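Local coordinates for protein 1,3-alpha-isomaltosidase (Kribbella flavida DSM 17836, PDB 5X3I) that hydrolyses the alpha-1,3-glucosidic linkages of the cyclic tetrasaccharide cyclobis-(1-6)-alpha-nigerosyl to yield isomaltose, acting inside the cell, at residues E292-W297 / I559-W564; G467-G472 / I531-D536; H499-F504 / P515-R520. The protein carries 1 engineered substitution. All coordinates share one frame; numbering follows the deposited sequence.

Contact 1: E292-W297 / I559-W564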
loop_
_atom_site.group_PDB
_atom_site.type_symbol
_atom_site.label_atom_id
_atom_site.label_comp_id
_atom_site.label_asym_id
_atom_site.label_seq_id
_atom_site.Cartn_x
_atom_site.Cartn_y
_atom_site.Cartn_z
ATOM N N GLU A 292 0.253 11.586 14.275
ATOM C CA GLU A 292 0.682 12.773 14.989
ATOM C C GLU A 292 0.645 13.909 13.983
ATOM O O GLU A 292 0.690 13.667 12.773
ATOM C CB GLU A 292 2.076 12.604 15.596
ATOM C CG GLU A 292 3.208 12.427 14.598
ATOM C CD GLU A 292 4.572 12.253 15.276
ATOM O OE1 GLU A 292 5.007 11.104 15.491
ATOM O OE2 GLU A 292 5.218 13.272 15.588
ATOM N N GLU A 293 0.503 15.136 14.475
ATOM C CA GLU A 293 0.383 16.283 13.596
ATOM C C GLU A 293 1.672 16.453 12.813
ATOM O O GLU A 293 2.747 16.503 13.385
ATOM C CB GLU A 293 0.078 17.563 14.390
ATOM C CG GLU A 293 -1.258 17.556 15.088
ATOM C CD GLU A 293 -1.469 18.769 15.973
ATOM O OE1 GLU A 293 -0.703 19.748 15.867
ATOM O OE2 GLU A 293 -2.405 18.745 16.787
ATOM N N LEU A 294 1.543 16.473 11.497
ATOM C CA LEU A 294 2.642 16.783 10.607
ATOM C C LEU A 294 2.662 18.294 10.276
ATOM O O LEU A 294 1.647 18.970 10.419
ATOM C CB LEU A 294 2.541 15.922 9.346
ATOM C CG LEU A 294 2.552 14.404 9.608
ATOM C CD1 LEU A 294 2.388 13.656 8.299
ATOM C CD2 LEU A 294 3.824 13.986 10.310
ATOM N N PRO A 295 3.815 18.819 9.831
ATOM C CA PRO A 295 3.861 20.246 9.480
ATOM C C PRO A 295 2.884 20.615 8.382
ATOM O O PRO A 295 2.593 19.816 7.485
ATOM C CB PRO A 295 5.306 20.455 8.997
ATOM C CG PRO A 295 6.073 19.342 9.581
ATOM C CD PRO A 295 5.118 18.170 9.641
ATOM N N GLY A 296 2.402 21.844 8.456
ATOM C CA GLY A 296 1.451 22.368 7.496
ATOM C C GLY A 296 1.881 22.274 6.049
ATOM O O GLY A 296 1.031 22.166 5.176
ATOM N N TRP A 297 3.189 22.295 5.788
ATOM C CA TRP A 297 3.657 22.291 4.399
ATOM C C TRP A 297 3.292 21.021 3.622
ATOM O O TRP A 297 3.291 21.052 2.396
ATOM C CB TRP A 297 5.180 22.522 4.307
ATOM C CG TRP A 297 6.083 21.483 4.943
ATOM C CD1 TRP A 297 6.725 21.583 6.142
ATOM C CD2 TRP A 297 6.480 20.215 4.387
ATOM N NE1 TRP A 297 7.485 20.460 6.375
ATOM C CE2 TRP A 297 7.351 19.605 5.312
ATOM C CE3 TRP A 297 6.189 19.543 3.200
ATOM C CZ2 TRP A 297 7.915 18.357 5.093
ATOM C CZ3 TRP A 297 6.764 18.304 2.982
ATOM C CH2 TRP A 297 7.612 17.725 3.920
ATOM N N ILE A 559 -6.153 6.396 8.673
ATOM C CA ILE A 559 -5.057 6.879 7.860
ATOM C C ILE A 559 -5.439 8.306 7.475
ATOM O O ILE A 559 -6.333 8.538 6.662
ATOM C CB ILE A 559 -4.823 6.029 6.598
ATOM C CG1 ILE A 559 -4.472 4.575 6.947
ATOM C CG2 ILE A 559 -3.742 6.671 5.704
ATOM C CD1 ILE A 559 -3.199 4.382 7.712
ATOM N N VAL A 560 -4.722 9.251 8.062
ATOM C CA VAL A 560 -5.082 10.667 7.986
ATOM C C VAL A 560 -4.488 11.319 6.741
ATOM O O VAL A 560 -5.208 11.889 5.924
ATOM C CB VAL A 560 -4.654 11.438 9.236
ATOM C CG1 VAL A 560 -5.003 12.916 9.092
ATOM C CG2 VAL A 560 -5.359 10.863 10.464
ATOM N N TYR A 561 -3.169 11.289 6.626
ATOM C CA TYR A 561 -2.560 11.951 5.508
ATOM C C TYR A 561 -2.415 10.984 4.344
ATOM O O TYR A 561 -1.486 10.186 4.268
ATOM C CB TYR A 561 -1.187 12.480 5.918
ATOM C CG TYR A 561 -1.195 13.389 7.127
ATOM C CD1 TYR A 561 -1.099 12.873 8.417
ATOM C CD2 TYR A 561 -1.281 14.766 6.974
ATOM C CE1 TYR A 561 -1.102 13.700 9.505
ATOM C CE2 TYR A 561 -1.285 15.597 8.051
ATOM C CZ TYR A 561 -1.192 15.071 9.316
ATOM O OH TYR A 561 -1.187 15.920 10.379
ATOM N N TRP A 562 -3.267 11.190 3.362
ATOM C CA TRP A 562 -3.411 10.271 2.255
ATOM C C TRP A 562 -3.575 11.042 0.966
ATOM O O TRP A 562 -4.231 12.078 0.924
ATOM C CB TRP A 562 -4.606 9.335 2.474
ATOM C CG TRP A 562 -4.919 8.473 1.288
ATOM C CD1 TRP A 562 -4.544 7.180 1.094
ATOM C CD2 TRP A 562 -5.652 8.856 0.126
ATOM N NE1 TRP A 562 -5.015 6.724 -0.114
ATOM C CE2 TRP A 562 -5.695 7.739 -0.729
ATOM C CE3 TRP A 562 -6.297 10.030 -0.267
ATOM C CZ2 TRP A 562 -6.341 7.766 -1.955
ATOM C CZ3 TRP A 562 -6.942 10.051 -1.488
ATOM C CH2 TRP A 562 -6.954 8.925 -2.315
ATOM N N GLY A 563 -3.011 10.491 -0.094
ATOM C CA GLY A 563 -3.083 11.072 -1.419
ATOM C C GLY A 563 -2.943 9.982 -2.468
ATOM O O GLY A 563 -2.928 8.797 -2.138
ATOM N N TRP A 564 -2.874 10.387 -3.730
ATOM C CA TRP A 564 -2.781 9.465 -4.856
ATOM C C TRP A 564 -2.080 10.168 -6.006
ATOM O O TRP A 564 -1.955 11.384 -5.979
ATOM C CB TRP A 564 -4.170 8.974 -5.289
ATOM C CG TRP A 564 -5.063 10.048 -5.887
ATOM C CD1 TRP A 564 -5.446 11.214 -5.303
ATOM C CD2 TRP A 564 -5.696 10.023 -7.173
ATOM N NE1 TRP A 564 -6.250 11.935 -6.148
ATOM C CE2 TRP A 564 -6.429 11.219 -7.301
ATOM C CE3 TRP A 564 -5.704 9.112 -8.230
ATOM C CZ2 TRP A 564 -7.164 11.525 -8.446
ATOM C CZ3 TRP A 564 -6.435 9.419 -9.363
ATOM C CH2 TRP A 564 -7.157 10.610 -9.461
HETATM O O HOH W 1 -1.141 18.470 9.981
#

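Contact 2: G467-G472 / I531-D536. Engineered in segment 467-472: Ala471 (natural residue Asp). With GOL (glycerol), chain N.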
loop_
_atom_site.group_PDB
_atom_site.type_symbol
_atom_site.label_atom_id
_atom_site.label_comp_id
_atom_site.label_asym_id
_atom_site.label_seq_id
_atom_site.Cartn_x
_atom_site.Cartn_y
_atom_site.Cartn_z
ATOM N N GLY A 467 12.220 14.574 3.896
ATOM C CA GLY A 467 11.389 13.384 4.001
ATOM C C GLY A 467 11.864 12.279 3.090
ATOM O O GLY A 467 12.785 12.477 2.312
ATOM N N PHE A 468 11.237 11.117 3.187
ATOM C CA PHE A 468 11.618 9.987 2.353
ATOM C C PHE A 468 10.384 9.349 1.754
ATOM O O PHE A 468 9.386 9.148 2.438
ATOM C CB PHE A 468 12.410 8.954 3.151
ATOM C CG PHE A 468 13.752 9.433 3.598
ATOM C CD1 PHE A 468 13.951 9.874 4.898
ATOM C CD2 PHE A 468 14.819 9.454 2.716
ATOM C CE1 PHE A 468 15.197 10.324 5.310
ATOM C CE2 PHE A 468 16.058 9.898 3.117
ATOM C CZ PHE A 468 16.248 10.330 4.418
ATOM N N LYS A 469 10.452 9.004 0.480
ATOM C CA LYS A 469 9.343 8.299 -0.084
ATOM C C LYS A 469 9.728 6.857 0.133
ATOM O O LYS A 469 10.527 6.294 -0.627
ATOM C CB LYS A 469 9.176 8.629 -1.568
ATOM C CG LYS A 469 8.133 7.798 -2.316
ATOM C CD LYS A 469 7.841 8.368 -3.710
ATOM C CE LYS A 469 6.644 7.664 -4.369
ATOM N NZ LYS A 469 6.328 8.150 -5.738
ATOM N N THR A 470 9.069 6.223 1.088
ATOM C CA THR A 470 9.522 4.902 1.441
ATOM C C THR A 470 8.579 4.007 0.671
ATOM O O THR A 470 7.513 3.624 1.143
ATOM C CB THR A 470 9.397 4.686 2.966
ATOM O OG1 THR A 470 8.272 5.456 3.442
ATOM C CG2 THR A 470 10.644 5.176 3.699
ATOM N N ALA A 471 9.058 3.625 -0.499
ATOM C CA ALA A 471 8.335 2.812 -1.456
ATOM C C ALA A 471 8.526 1.336 -1.126
ATOM O O ALA A 471 9.494 0.985 -0.489
ATOM C CB ALA A 471 8.775 3.129 -2.851
ATOM N N GLY A 472 7.601 0.489 -1.558
ATOM C CA GLY A 472 7.751 -0.949 -1.394
ATOM C C GLY A 472 7.569 -1.410 0.037
ATOM O O GLY A 472 6.827 -0.802 0.797
ATOM N N ILE A 531 2.934 9.568 5.827
ATOM C CA ILE A 531 1.942 9.844 4.816
ATOM C C ILE A 531 1.842 8.630 3.893
ATOM O O ILE A 531 2.806 7.878 3.742
ATOM C CB ILE A 531 2.326 11.106 4.015
ATOM C CG1 ILE A 531 2.567 12.283 4.974
ATOM C CG2 ILE A 531 1.281 11.465 3.002
ATOM C CD1 ILE A 531 3.005 13.534 4.294
ATOM N N PHE A 532 0.679 8.452 3.280
ATOM C CA PHE A 532 0.422 7.304 2.429
ATOM C C PHE A 532 -0.162 7.752 1.103
ATOM O O PHE A 532 -0.899 8.730 1.037
ATOM C CB PHE A 532 -0.491 6.306 3.158
ATOM C CG PHE A 532 0.145 5.750 4.398
ATOM C CD1 PHE A 532 0.074 6.441 5.596
ATOM C CD2 PHE A 532 0.900 4.597 4.344
ATOM C CE1 PHE A 532 0.707 5.978 6.709
ATOM C CE2 PHE A 532 1.537 4.129 5.473
ATOM C CZ PHE A 532 1.432 4.831 6.660
ATOM N N TRP A 533 0.208 7.057 0.038
ATOM C CA TRP A 533 -0.422 7.294 -1.244
ATOM C C TRP A 533 -0.910 5.969 -1.835
ATOM O O TRP A 533 -0.398 4.902 -1.500
ATOM C CB TRP A 533 0.525 8.035 -2.208
ATOM C CG TRP A 533 1.327 7.188 -3.144
ATOM C CD1 TRP A 533 1.041 6.918 -4.455
ATOM C CD2 TRP A 533 2.569 6.529 -2.865
ATOM N NE1 TRP A 533 2.014 6.127 -5.000
ATOM C CE2 TRP A 533 2.970 5.878 -4.049
ATOM C CE3 TRP A 533 3.386 6.432 -1.729
ATOM C CZ2 TRP A 533 4.143 5.122 -4.128
ATOM C CZ3 TRP A 533 4.549 5.684 -1.809
ATOM C CH2 TRP A 533 4.910 5.027 -3.002
ATOM N N ALA A 534 -1.889 6.064 -2.724
ATOM C CA ALA A 534 -2.671 4.913 -3.175
ATOM C C ALA A 534 -1.916 3.947 -4.088
ATOM O O ALA A 534 -2.469 2.936 -4.475
ATOM C CB ALA A 534 -3.927 5.386 -3.864
ATOM N N GLY A 535 -0.682 4.275 -4.461
ATOM C CA GLY A 535 0.127 3.363 -5.249
ATOM C C GLY A 535 -0.041 3.538 -6.746
ATOM O O GLY A 535 -0.401 4.611 -7.206
ATOM N N ASP A 536 0.208 2.477 -7.504
ATOM C CA ASP A 536 0.352 2.587 -8.958
ATOM C C ASP A 536 -0.965 2.348 -9.709
ATOM O O ASP A 536 -1.647 1.355 -9.452
ATOM C CB ASP A 536 1.408 1.587 -9.459
ATOM C CG ASP A 536 2.760 1.753 -8.779
ATOM O OD1 ASP A 536 3.009 2.806 -8.174
ATOM O OD2 ASP A 536 3.595 0.836 -8.879
HETATM C C1 GOL N . 7.063 3.486 -5.949
HETATM O O1 GOL N . 8.199 4.197 -6.378
HETATM C C2 GOL N . 6.063 3.325 -7.085
HETATM O O2 GOL N . 4.876 2.978 -6.484
HETATM C C3 GOL N . 6.044 4.598 -7.957
HETATM O O3 GOL N . 5.452 5.687 -7.351
#

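Contact 3: H499-F504 / P515-R520. With SO4 (sulfate ion), chain I.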
loop_
_atom_site.group_PDB
_atom_site.type_symbol
_atom_site.label_atom_id
_atom_site.label_comp_id
_atom_site.label_asym_id
_atom_site.label_seq_id
_atom_site.Cartn_x
_atom_site.Cartn_y
_atom_site.Cartn_z
ATOM N N HIS A 499 7.214 -1.410 10.257
ATOM C CA HIS A 499 8.571 -1.234 10.760
ATOM C C HIS A 499 9.367 -0.295 9.849
ATOM O O HIS A 499 10.148 0.523 10.322
ATOM C CB HIS A 499 9.319 -2.572 10.863
ATOM C CG HIS A 499 8.727 -3.542 11.839
ATOM N ND1 HIS A 499 8.387 -3.195 13.128
ATOM C CD2 HIS A 499 8.432 -4.863 11.716
ATOM C CE1 HIS A 499 7.903 -4.253 13.756
ATOM N NE2 HIS A 499 7.926 -5.280 12.925
ATOM N N TYR A 500 9.144 -0.440 8.546
ATOM C CA TYR A 500 9.872 0.290 7.513
ATOM C C TYR A 500 9.580 1.792 7.581
ATOM O O TYR A 500 10.490 2.584 7.706
ATOM C CB TYR A 500 9.514 -0.288 6.141
ATOM C CG TYR A 500 10.025 0.427 4.910
ATOM C CD1 TYR A 500 11.291 0.998 4.860
ATOM C CD2 TYR A 500 9.249 0.464 3.759
ATOM C CE1 TYR A 500 11.744 1.617 3.706
ATOM C CE2 TYR A 500 9.686 1.080 2.618
ATOM C CZ TYR A 500 10.930 1.647 2.580
ATOM O OH TYR A 500 11.340 2.235 1.411
ATOM N N ALA A 501 8.307 2.154 7.531
ATOM C CA ALA A 501 7.881 3.529 7.728
ATOM C C ALA A 501 8.414 4.123 9.035
ATOM O O ALA A 501 8.978 5.226 9.053
ATOM C CB ALA A 501 6.363 3.610 7.698
ATOM N N ARG A 502 8.214 3.388 10.117
ATOM C CA ARG A 502 8.639 3.791 11.447
ATOM C C ARG A 502 10.148 4.062 11.490
ATOM O O ARG A 502 10.592 5.022 12.113
ATOM C CB ARG A 502 8.250 2.709 12.469
ATOM C CG ARG A 502 8.662 2.974 13.911
ATOM C CD ARG A 502 9.944 2.235 14.275
ATOM N NE ARG A 502 10.338 2.468 15.657
ATOM C CZ ARG A 502 9.979 1.711 16.687
ATOM N NH1 ARG A 502 10.398 2.019 17.908
ATOM N NH2 ARG A 502 9.208 0.650 16.506
ATOM N N ALA A 503 10.926 3.204 10.837
ATOM C CA ALA A 503 12.376 3.351 10.843
ATOM C C ALA A 503 12.790 4.703 10.255
ATOM O O ALA A 503 13.621 5.388 10.815
ATOM C CB ALA A 503 13.036 2.228 10.091
ATOM N N PHE A 504 12.209 5.089 9.128
ATOM C CA PHE A 504 12.612 6.357 8.538
ATOM C C PHE A 504 11.939 7.551 9.227
ATOM O O PHE A 504 12.529 8.636 9.302
ATOM C CB PHE A 504 12.388 6.322 7.028
ATOM C CG PHE A 504 13.469 5.543 6.319
ATOM C CD1 PHE A 504 14.642 6.167 5.917
ATOM C CD2 PHE A 504 13.359 4.171 6.147
ATOM C CE1 PHE A 504 15.671 5.446 5.322
ATOM C CE2 PHE A 504 14.393 3.454 5.553
ATOM C CZ PHE A 504 15.539 4.098 5.132
ATOM N N PRO A 515 8.442 13.464 11.145
ATOM C CA PRO A 515 8.571 12.121 10.569
ATOM C C PRO A 515 7.814 12.012 9.261
ATOM O O PRO A 515 6.850 11.244 9.181
ATOM C CB PRO A 515 7.947 11.217 11.642
ATOM C CG PRO A 515 6.882 12.090 12.266
ATOM C CD PRO A 515 7.482 13.494 12.262
ATOM N N VAL A 516 8.240 12.747 8.237
ATOM C CA VAL A 516 7.476 12.717 7.025
ATOM C C VAL A 516 8.063 11.617 6.158
ATOM O O VAL A 516 9.000 11.834 5.424
ATOM C CB VAL A 516 7.545 14.095 6.271
ATOM C CG1 VAL A 516 6.795 14.041 4.954
ATOM C CG2 VAL A 516 7.011 15.227 7.143
ATOM N N THR A 517 7.361 10.491 6.128
ATOM C CA THR A 517 7.652 9.373 5.253
ATOM C C THR A 517 6.443 9.373 4.334
ATOM O O THR A 517 5.398 9.906 4.695
ATOM C CB THR A 517 7.801 8.000 6.004
ATOM O OG1 THR A 517 6.717 7.831 6.918
ATOM C CG2 THR A 517 9.107 7.931 6.788
ATOM N N PHE A 518 6.618 8.858 3.129
ATOM C CA PHE A 518 5.565 8.807 2.146
ATOM C C PHE A 518 5.554 7.359 1.624
ATOM O O PHE A 518 6.447 6.974 0.880
ATOM C CB PHE A 518 5.879 9.850 1.068
ATOM C CG PHE A 518 4.815 10.053 0.017
ATOM C CD1 PHE A 518 5.093 9.815 -1.307
ATOM C CD2 PHE A 518 3.581 10.570 0.335
ATOM C CE1 PHE A 518 4.139 10.052 -2.303
ATOM C CE2 PHE A 518 2.621 10.803 -0.653
ATOM C CZ PHE A 518 2.910 10.552 -1.973
ATOM N N SER A 519 4.520 6.597 1.971
ATOM C CA SER A 519 4.513 5.134 1.798
ATOM C C SER A 519 3.260 4.653 1.068
ATOM O O SER A 519 2.214 5.250 1.214
ATOM C CB SER A 519 4.583 4.424 3.154
ATOM O OG SER A 519 5.649 4.868 3.959
ATOM N N ARG A 520 3.379 3.649 0.211
ATOM C CA ARG A 520 2.211 2.949 -0.327
ATOM C C ARG A 520 1.711 1.801 0.568
ATOM O O ARG A 520 0.522 1.548 0.650
ATOM C CB ARG A 520 2.493 2.453 -1.744
ATOM C CG ARG A 520 3.428 1.260 -1.844
ATOM C CD ARG A 520 3.806 0.972 -3.284
ATOM N NE ARG A 520 4.611 -0.233 -3.383
ATOM C CZ ARG A 520 5.375 -0.552 -4.419
ATOM N NH1 ARG A 520 5.469 0.264 -5.463
ATOM N NH2 ARG A 520 6.053 -1.695 -4.405
HETATM S S SO4 I . 8.643 -0.578 20.013
HETATM O O1 SO4 I . 7.982 0.711 19.856
HETATM O O2 SO4 I . 10.091 -0.402 19.994
HETATM O O3 SO4 I . 8.237 -1.187 21.276
HETATM O O4 SO4 I . 8.240 -1.447 18.920
#

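Contact 1: E292-W297 / I559-W564
The phenolic OH of Tyr561 is gripped from two directions. Leu294 N donates its hydrogen to it over 3.0 Å with an almost straight N-H...O angle of 177°, and a water molecule lies 2.6 Å from the same OH, close to the plane of the ring. The water donates a hydrogen to Leu294 O at 2.9 Å, so both backbone polar groups of Leu294 are tied to one side-chain oxygen, the amide directly and the carbonyl through the water. The backbone of Glu293 lies alongside, its CA 3.6 Å from Tyr561 OH.

The leucine side chain then folds over the ring whose hydroxyl its own backbone holds. With CG anti to the carbonyl carbon (chi1 -58°), Leu294 carries CD1 over the middle of the tyrosine ring, 3.6 Å from the centroid and 13° off the normal, a CH-pi contact. Leu294 CG comes down nearer the CE1 side of the same face. Beneath the opposite face lies CG1 of Val560, set toward the rim, so the ring is held between two aliphatic groups. Ile648 of helix 622-650 and Ile531 of strand 531-533 also touch Tyr561.

At the margin, the carboxylate of Glu292 is salt-bridged to Arg509, while the side chain of Glu293 rests on Ala645 and Ile648. The contact thus joins the loop leading into strand 302-304, the first of the TIM barrel, to segment 559-564, away from the active-site residues. A buried phenol with an aliphatic group on each face of its ring has its oxygen held by an amide hydrogen and a bridging water, which should restrict the ring's tilt and rotation together.

Contact 2: G467-G472 / I531-D536
Lys469 and Trp533 meet through a cation-pi and a CH-pi interaction on one indole face. The lysine chain is extended, with CG anti to the backbone N (chi1 173°), and the two side chains cross at about a right angle; Lys469 CE lies over the face, offset toward the rim, 3.4 Å from Trp533 CH2, and NZ stands 4.5 Å from the centroid of the six-membered ring. Phe518 stacks on Trp533.

Apolar contact is slighter: CB of Ala471, an engineered replacement for the natural aspartate inferred to be the nucleophile, approaches the indole edge, 4.3 Å from Trp533 CH2.

The polar bonds run through a glycerol, probably from the crystallisation liquor. Lys469 NZ donates to glycerol O3 over 3.1 Å, and glycerol O2 donates to OD1 of Asp536, the residue inferred to be the catalytic proton donor. Lys469 NZ also forms a salt bridge with Glu334. Replacing Trp533 by alanine is likely to open a gap beside the lysine chain, leaving its ammonium to the Glu334 salt bridge. Beside the catalytic positions, the indole and ammonium offer an apolar edge and a hydrogen-bond donor to a bound polyol, consistent with a sugar-binding pocket.

Contact 3: H499-F504 / P515-R520
Thr517 directs its side chain at the helix and spreads its two branches differently. Its methyl CG2 does the touching: it meets Ala501 O at 3.5 Å and CB of Phe504 at 3.7 Å, resting against one turn of the helix surface. CG2 is brought there by standing anti to the carbonyl carbon, beside the backbone N, which leaves OG1 between N and C (chi1 47°) and only loosely near the methyl of Ala501.

Phe504 offers its CB to the threonine while its ring leads off from the strand, to meet Phe468 edge-to-face; the carbonyl oxygen of Tyr500 lies at the ring's edge, near its plane. Two residues along the strand from Thr517, Ser519 also faces the helix, its OG 4.0 Å from Ala501 CB. The hydroxyl itself is bound to Thr470 OG1. No hydrogen bond crosses between helix and strand; the axes of the two segments come within 8.8 Å, with the small side chains of Ala501, Thr517 and Ser519 between them.

On the outer side Arg502 bends at chi2, presenting its guanidinium edge to a sulfate, probably from the crystallisation liquor; NH1 donates to sulfate O2 over 3.2 Å. NE is salt-bridged to Asp506.

The helix and strand run nearly antiparallel, at 161°, as expected of a TIM-barrel helix followed by the next strand: helix 496-510 packs outside strand 517-519, which lies between strands 467-470 and 531-533, with helix 446-454 touching Arg502 and Ala503.

How the contacts relate
From the N terminus, 292-297 comes first, in the loop before strand 302-304; contact 1 pairs it with 559-564, closing a loop that spans most of the barrel. Inside it, contact 2 closes a shorter loop from strand 467-470 to strand 531-533, and contact 3 is nested within that, joining helix 496-510 to strand 517-519. None cross. Strands 467-470, 517-519, 531-533 and 562-565 are consecutive neighbours in the parallel sheet, so the contacts adjoin: Ile531 N to Thr517 O, and Phe532 N to Tyr561 O, are probable backbone hydrogen bonds. Pro515 and Val516 also pack against 292-297, bringing contact 3 against contact 1.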